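Local coordinates for protein LEOA (Escherichia coli, PDB 4AUR) that is a bacterial dynamin-like GTPase from enterotoxigenic strains that probably binds and hydrolyses GTP through a dynamin-family GTPase domain carried on a long helical stalk, at residues L54-L59 and C104-T109; M81-D86 and S93-E98. All coordinates share one frame; numbering follows the deposited sequence.

Contact 1: L54-L59 and C104-T109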
loop_
_atom_site.group_PDB
_atom_site.type_symbol
_atom_site.label_atom_id
_atom_site.label_comp_id
_atom_site.label_asym_id
_atom_site.label_seq_id
_atom_site.Cartn_x
_atom_site.Cartn_y
_atom_site.Cartn_z
ATOM N N LEU A 54 22.726 -31.701 -16.115
ATOM C CA LEU A 54 22.386 -31.203 -17.446
ATOM C C LEU A 54 21.951 -32.297 -18.408
ATOM O O LEU A 54 22.629 -33.289 -18.561
ATOM C CB LEU A 54 23.573 -30.481 -18.065
ATOM C CG LEU A 54 23.360 -29.932 -19.468
ATOM C CD1 LEU A 54 22.181 -28.984 -19.554
ATOM C CD2 LEU A 54 24.602 -29.190 -19.896
ATOM N N ARG A 55 20.838 -32.077 -19.091
ATOM C CA ARG A 55 20.262 -33.043 -20.008
ATOM C C ARG A 55 19.958 -32.382 -21.335
ATOM O O ARG A 55 19.302 -31.348 -21.382
ATOM C CB ARG A 55 18.978 -33.630 -19.444
ATOM C CG ARG A 55 18.334 -34.635 -20.373
ATOM C CD ARG A 55 16.984 -35.073 -19.864
ATOM N NE ARG A 55 17.135 -35.964 -18.736
ATOM C CZ ARG A 55 16.153 -36.314 -17.922
ATOM N NH1 ARG A 55 14.925 -35.847 -18.106
ATOM N NH2 ARG A 55 16.408 -37.135 -16.909
ATOM N N ILE A 56 20.432 -33.002 -22.411
ATOM C CA ILE A 56 20.216 -32.505 -23.760
ATOM C C ILE A 56 19.475 -33.575 -24.535
ATOM O O ILE A 56 19.870 -34.740 -24.529
ATOM C CB ILE A 56 21.540 -32.226 -24.486
ATOM C CG1 ILE A 56 22.507 -31.506 -23.575
ATOM C CG2 ILE A 56 21.324 -31.366 -25.717
ATOM C CD1 ILE A 56 23.469 -32.448 -22.878
ATOM N N ALA A 57 18.398 -33.197 -25.197
ATOM C CA ALA A 57 17.756 -34.109 -26.116
ATOM C C ALA A 57 18.333 -33.828 -27.479
ATOM O O ALA A 57 18.229 -32.712 -28.013
ATOM C CB ALA A 57 16.264 -33.915 -26.115
ATOM N N LEU A 58 18.982 -34.839 -28.028
ATOM C CA LEU A 58 19.582 -34.729 -29.332
ATOM C C LEU A 58 18.662 -35.345 -30.362
ATOM O O LEU A 58 18.575 -36.563 -30.487
ATOM C CB LEU A 58 20.924 -35.437 -29.337
ATOM C CG LEU A 58 21.786 -35.026 -30.519
ATOM C CD1 LEU A 58 22.127 -33.549 -30.440
ATOM C CD2 LEU A 58 23.033 -35.887 -30.584
ATOM N N LEU A 59 17.991 -34.474 -31.102
ATOM C CA LEU A 59 16.970 -34.874 -32.080
ATOM C C LEU A 59 17.407 -34.611 -33.516
ATOM O O LEU A 59 18.082 -33.616 -33.794
ATOM C CB LEU A 59 15.675 -34.103 -31.821
ATOM C CG LEU A 59 15.106 -34.310 -30.435
ATOM C CD1 LEU A 59 13.785 -33.582 -30.360
ATOM C CD2 LEU A 59 14.933 -35.792 -30.181
ATOM N N CYS A 104 26.451 -35.397 -17.561
ATOM C CA CYS A 104 25.267 -34.939 -18.273
ATOM C C CYS A 104 24.642 -36.100 -18.954
ATOM O O CYS A 104 25.309 -37.052 -19.241
ATOM C CB CYS A 104 25.572 -33.837 -19.302
ATOM S SG CYS A 104 26.449 -34.339 -20.813
ATOM N N GLU A 105 23.352 -35.997 -19.209
ATOM C CA GLU A 105 22.573 -37.032 -19.839
ATOM C C GLU A 105 22.277 -36.612 -21.283
ATOM O O GLU A 105 22.062 -35.433 -21.581
ATOM C CB GLU A 105 21.248 -37.201 -19.092
ATOM C CG GLU A 105 21.349 -37.561 -17.619
ATOM C CD GLU A 105 19.995 -37.530 -16.917
ATOM O OE1 GLU A 105 19.145 -36.690 -17.284
ATOM O OE2 GLU A 105 19.757 -38.339 -15.994
ATOM N N ILE A 106 22.258 -37.572 -22.190
ATOM C CA ILE A 106 21.956 -37.278 -23.581
ATOM C C ILE A 106 20.838 -38.199 -23.922
ATOM O O ILE A 106 21.022 -39.395 -23.925
ATOM C CB ILE A 106 23.183 -37.498 -24.486
ATOM C CG1 ILE A 106 24.231 -36.430 -24.155
ATOM C CG2 ILE A 106 22.796 -37.400 -25.954
ATOM C CD1 ILE A 106 25.622 -36.706 -24.657
ATOM N N VAL A 107 19.656 -37.648 -24.146
ATOM C CA VAL A 107 18.474 -38.473 -24.394
ATOM C C VAL A 107 18.156 -38.409 -25.863
ATOM O O VAL A 107 18.427 -37.403 -26.494
ATOM C CB VAL A 107 17.255 -38.003 -23.585
ATOM C CG1 VAL A 107 17.522 -38.169 -22.113
ATOM C CG2 VAL A 107 16.915 -36.551 -23.869
ATOM N N ASP A 108 17.588 -39.466 -26.414
ATOM C CA ASP A 108 17.155 -39.424 -27.819
ATOM C C ASP A 108 16.156 -40.543 -28.085
ATOM O O ASP A 108 15.990 -41.454 -27.285
ATOM C CB ASP A 108 18.395 -39.499 -28.739
ATOM C CG ASP A 108 18.066 -39.771 -30.206
ATOM O OD1 ASP A 108 17.445 -38.910 -30.865
ATOM O OD2 ASP A 108 18.457 -40.858 -30.699
ATOM N N THR A 109 15.474 -40.442 -29.204
ATOM C CA THR A 109 14.527 -41.427 -29.618
ATOM C C THR A 109 14.952 -41.951 -30.987
ATOM O O THR A 109 14.450 -41.483 -31.997
ATOM C CB THR A 109 13.180 -40.731 -29.724
ATOM O OG1 THR A 109 13.367 -39.505 -30.439
ATOM C CG2 THR A 109 12.686 -40.384 -28.359
#
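R55 and E105 cross obliquely between neighbouring parallel strands, and one carboxylate oxygen takes both bonds of their salt bridge: E105 OE1 lies 2.6 Å from R55 NE and 2.8 Å from R55 NH2. NE and NH2 grip it side-on, and the guanidinium and carboxylate planes are 12° apart, nearly coplanar. R55 CG stands anti to its backbone N (chi1 179°) and the chain bends at chi3; its CD passes 3.9 Å from V107 CG1. On this same face A57 CB packs against V107 CG2 at 3.5 Å. The other face is apolar, with I56 CD1 4.1 Å from C104 SG and I106 beside it.

Behind these side chains, four backbone bonds fix the pairing: E105 N to L54 O, I56 N to E105 O (3.0 Å), V107 N to I56 O (2.9 Å) and L58 N to V107 O. A strand angle of 17° confirms the parallel course. At the C-terminal end D108 opens a DTPG sequence, consistent with the DxxG motif of GTPases, and its OD1 forms a salt bridge with K66 of the probable P-loop that follows strand 54-60.

Strand 54-60 is also bonded along its opposite edge to strand 140-146. Helix 66-74 covers the I56, L58 and I106 face through I70 and W73, while helix 129-136 covers A57 and V107 through I135 and Y134.

Contact 2: M81-D86 and S93-E98; sequences MNISMD and SIYKPE
M81, a selenomethionine, lies alongside P97 with both side chains pointing the same way, its SE 3.8 Å from P97 CB. Its CG occupies the position between the backbone N and the carbonyl carbon (chi1 52°), and the chain then runs extended. The backbones also approach here: E98 N gives a weak hydrogen bond to M81 O, long at 3.5 Å though nearly straight.

N82, itself exposed, follows. Its ND2 donates to E98 OE1 over 3.3 Å, reaching that oxygen from above the carboxylate plane, with amide and carboxylate turned 40° against each other. I83 points toward the second segment and works at two places: CG1 meets Y95 CB at 4.0 Å, at the edge of the ring, and CD1 reaches K96 O.

The next large side chain, M85, also selenomethionine, crosses the Y95 ring at about a right angle. Its CG sits 3.6 Å from the ring centroid and 6° off the normal, a CH-pi contact centred on the face; SE, farther out over that face, makes a Met-aromatic contact, and CE comes 3.7 Å from Y95 CE2. D86 closes the segment, its backbone N near Y95 OH.

The segments run roughly antiparallel: an irregular loop covers Y95, the last residue of strand 93-95, and residues 96-98, with the Met-aromatic contact as its central feature. That strand is the outermost on its side of the probable GTPase domain's sheet, bonded to strand 104-108, against which P97 packs through C104 and I106. M85 reaches D108 of that strand and F62 of the probable P-loop, between strand 54-60 and helix 66-74.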
loop_
_atom_site.group_PDB
_atom_site.type_symbol
_atom_site.label_atom_id
_atom_site.label_comp_id
_atom_site.label_asym_id
_atom_site.label_seq_id
_atom_site.Cartn_x
_atom_site.Cartn_y
_atom_site.Cartn_z
HETATM N N MSE A 81 35.014 -39.806 -24.556
HETATM C CA MSE A 81 34.029 -39.813 -23.476
HETATM C C MSE A 81 33.271 -41.115 -23.539
HETATM O O MSE A 81 32.057 -41.141 -23.396
HETATM C CB MSE A 81 33.139 -38.570 -23.543
HETATM C CG MSE A 81 32.504 -38.319 -24.904
HETATM SE SE MSE A 81 31.465 -36.636 -24.908
HETATM C CE MSE A 81 30.750 -37.037 -26.703
ATOM N N ASN A 82 34.017 -42.201 -23.782
ATOM C CA ASN A 82 33.582 -43.595 -23.628
ATOM C C ASN A 82 32.071 -43.832 -23.709
ATOM O O ASN A 82 31.446 -44.337 -22.771
ATOM C CB ASN A 82 34.162 -44.139 -22.314
ATOM C CG ASN A 82 33.924 -45.626 -22.131
ATOM O OD1 ASN A 82 34.467 -46.459 -22.865
ATOM N ND2 ASN A 82 33.113 -45.967 -21.134
ATOM N N ILE A 83 31.496 -43.456 -24.846
ATOM C CA ILE A 83 30.081 -43.705 -25.130
ATOM C C ILE A 83 29.892 -43.829 -26.656
ATOM O O ILE A 83 30.669 -43.270 -27.436
ATOM C CB ILE A 83 29.177 -42.612 -24.480
ATOM C CG1 ILE A 83 28.041 -43.253 -23.671
ATOM C CG2 ILE A 83 28.650 -41.606 -25.501
ATOM C CD1 ILE A 83 28.471 -43.850 -22.338
ATOM N N SER A 84 28.870 -44.579 -27.066
ATOM C CA SER A 84 28.646 -44.912 -28.475
ATOM C C SER A 84 27.152 -45.026 -28.774
ATOM O O SER A 84 26.443 -45.796 -28.147
ATOM C CB SER A 84 29.359 -46.228 -28.807
ATOM O OG SER A 84 28.645 -46.981 -29.769
HETATM N N MSE A 85 26.683 -44.273 -29.756
HETATM C CA MSE A 85 25.251 -44.117 -29.967
HETATM C C MSE A 85 24.713 -45.097 -30.975
HETATM O O MSE A 85 25.302 -45.284 -32.040
HETATM C CB MSE A 85 24.987 -42.662 -30.358
HETATM C CG MSE A 85 24.903 -41.813 -29.082
HETATM SE SE MSE A 85 24.242 -39.978 -29.410
HETATM C CE MSE A 85 22.386 -40.419 -29.950
ATOM N N ASP A 86 23.574 -45.715 -30.635
ATOM C CA ASP A 86 22.953 -46.778 -31.438
ATOM C C ASP A 86 21.979 -46.186 -32.448
ATOM O O ASP A 86 21.182 -45.318 -32.101
ATOM C CB ASP A 86 22.213 -47.774 -30.526
ATOM C CG ASP A 86 21.681 -49.002 -31.282
ATOM O OD1 ASP A 86 22.457 -49.678 -32.001
ATOM O OD2 ASP A 86 20.474 -49.293 -31.148
ATOM N N SER A 93 16.419 -43.659 -25.252
ATOM C CA SER A 93 17.743 -44.021 -24.835
ATOM C C SER A 93 18.517 -42.852 -24.258
ATOM O O SER A 93 18.292 -41.689 -24.606
ATOM C CB SER A 93 18.508 -44.697 -25.985
ATOM O OG SER A 93 18.246 -44.062 -27.227
ATOM N N ILE A 94 19.435 -43.203 -23.358
ATOM C CA ILE A 94 20.162 -42.254 -22.551
ATOM C C ILE A 94 21.633 -42.585 -22.566
ATOM O O ILE A 94 22.002 -43.725 -22.324
ATOM C CB ILE A 94 19.688 -42.317 -21.095
ATOM C CG1 ILE A 94 18.172 -42.202 -21.053
ATOM C CG2 ILE A 94 20.359 -41.221 -20.277
ATOM C CD1 ILE A 94 17.614 -41.480 -19.851
ATOM N N TYR A 95 22.467 -41.582 -22.825
ATOM C CA TYR A 95 23.909 -41.748 -22.834
ATOM C C TYR A 95 24.488 -40.789 -21.810
ATOM O O TYR A 95 24.086 -39.644 -21.751
ATOM C CB TYR A 95 24.463 -41.501 -24.228
ATOM C CG TYR A 95 23.704 -42.260 -25.284
ATOM C CD1 TYR A 95 24.045 -43.563 -25.635
ATOM C CD2 TYR A 95 22.607 -41.687 -25.906
ATOM C CE1 TYR A 95 23.314 -44.262 -26.601
ATOM C CE2 TYR A 95 21.870 -42.369 -26.864
ATOM C CZ TYR A 95 22.220 -43.653 -27.219
ATOM O OH TYR A 95 21.461 -44.287 -28.199
ATOM N N LYS A 96 25.400 -41.297 -20.982
ATOM C CA LYS A 96 25.977 -40.582 -19.851
ATOM C C LYS A 96 27.501 -40.541 -20.026
ATOM O O LYS A 96 28.241 -41.300 -19.387
ATOM C CB LYS A 96 25.601 -41.299 -18.549
ATOM C CG LYS A 96 24.183 -41.039 -18.052
ATOM C CD LYS A 96 23.740 -42.093 -17.048
ATOM C CE LYS A 96 22.556 -41.636 -16.207
ATOM N NZ LYS A 96 22.875 -40.470 -15.319
ATOM N N PRO A 97 27.977 -39.664 -20.915
ATOM C CA PRO A 97 29.371 -39.620 -21.274
ATOM C C PRO A 97 30.288 -39.403 -20.087
ATOM O O PRO A 97 29.878 -38.828 -19.074
ATOM C CB PRO A 97 29.436 -38.429 -22.224
ATOM C CG PRO A 97 28.303 -37.565 -21.823
ATOM C CD PRO A 97 27.237 -38.579 -21.573
ATOM N N GLU A 98 31.535 -39.852 -20.238
ATOM C CA GLU A 98 32.485 -39.894 -19.132
ATOM C C GLU A 98 33.661 -38.994 -19.438
ATOM O O GLU A 98 33.776 -38.477 -20.535
ATOM C CB GLU A 98 32.923 -41.338 -18.880
ATOM C CG GLU A 98 31.820 -42.207 -18.276
ATOM C CD GLU A 98 32.138 -43.702 -18.267
ATOM O OE1 GLU A 98 33.316 -44.076 -18.493
ATOM O OE2 GLU A 98 31.201 -44.511 -18.035
#

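Contact 2 is nested in the chain excursion that contact 1 closes: strand 54-60 comes first, then helix 66-74, the 81-86 loop, strand 93-95 and strand 104-108. Their centres are 10 Å apart, and strand 104-108 joins them. It runs parallel to 54-60 on one side and antiparallel to 93-95 on the other, where I106 N lies 2.8 Å from Y95 O and D108 N 3.0 Å from S93 O, both probable hydrogen bonds. The contacts therefore follow each other across one side of the mixed six-stranded sheet, from a buried strand pair to a surface loop on its edge strand, in the probable GTPase domain, far from the centre of this elongated, mostly helical chain.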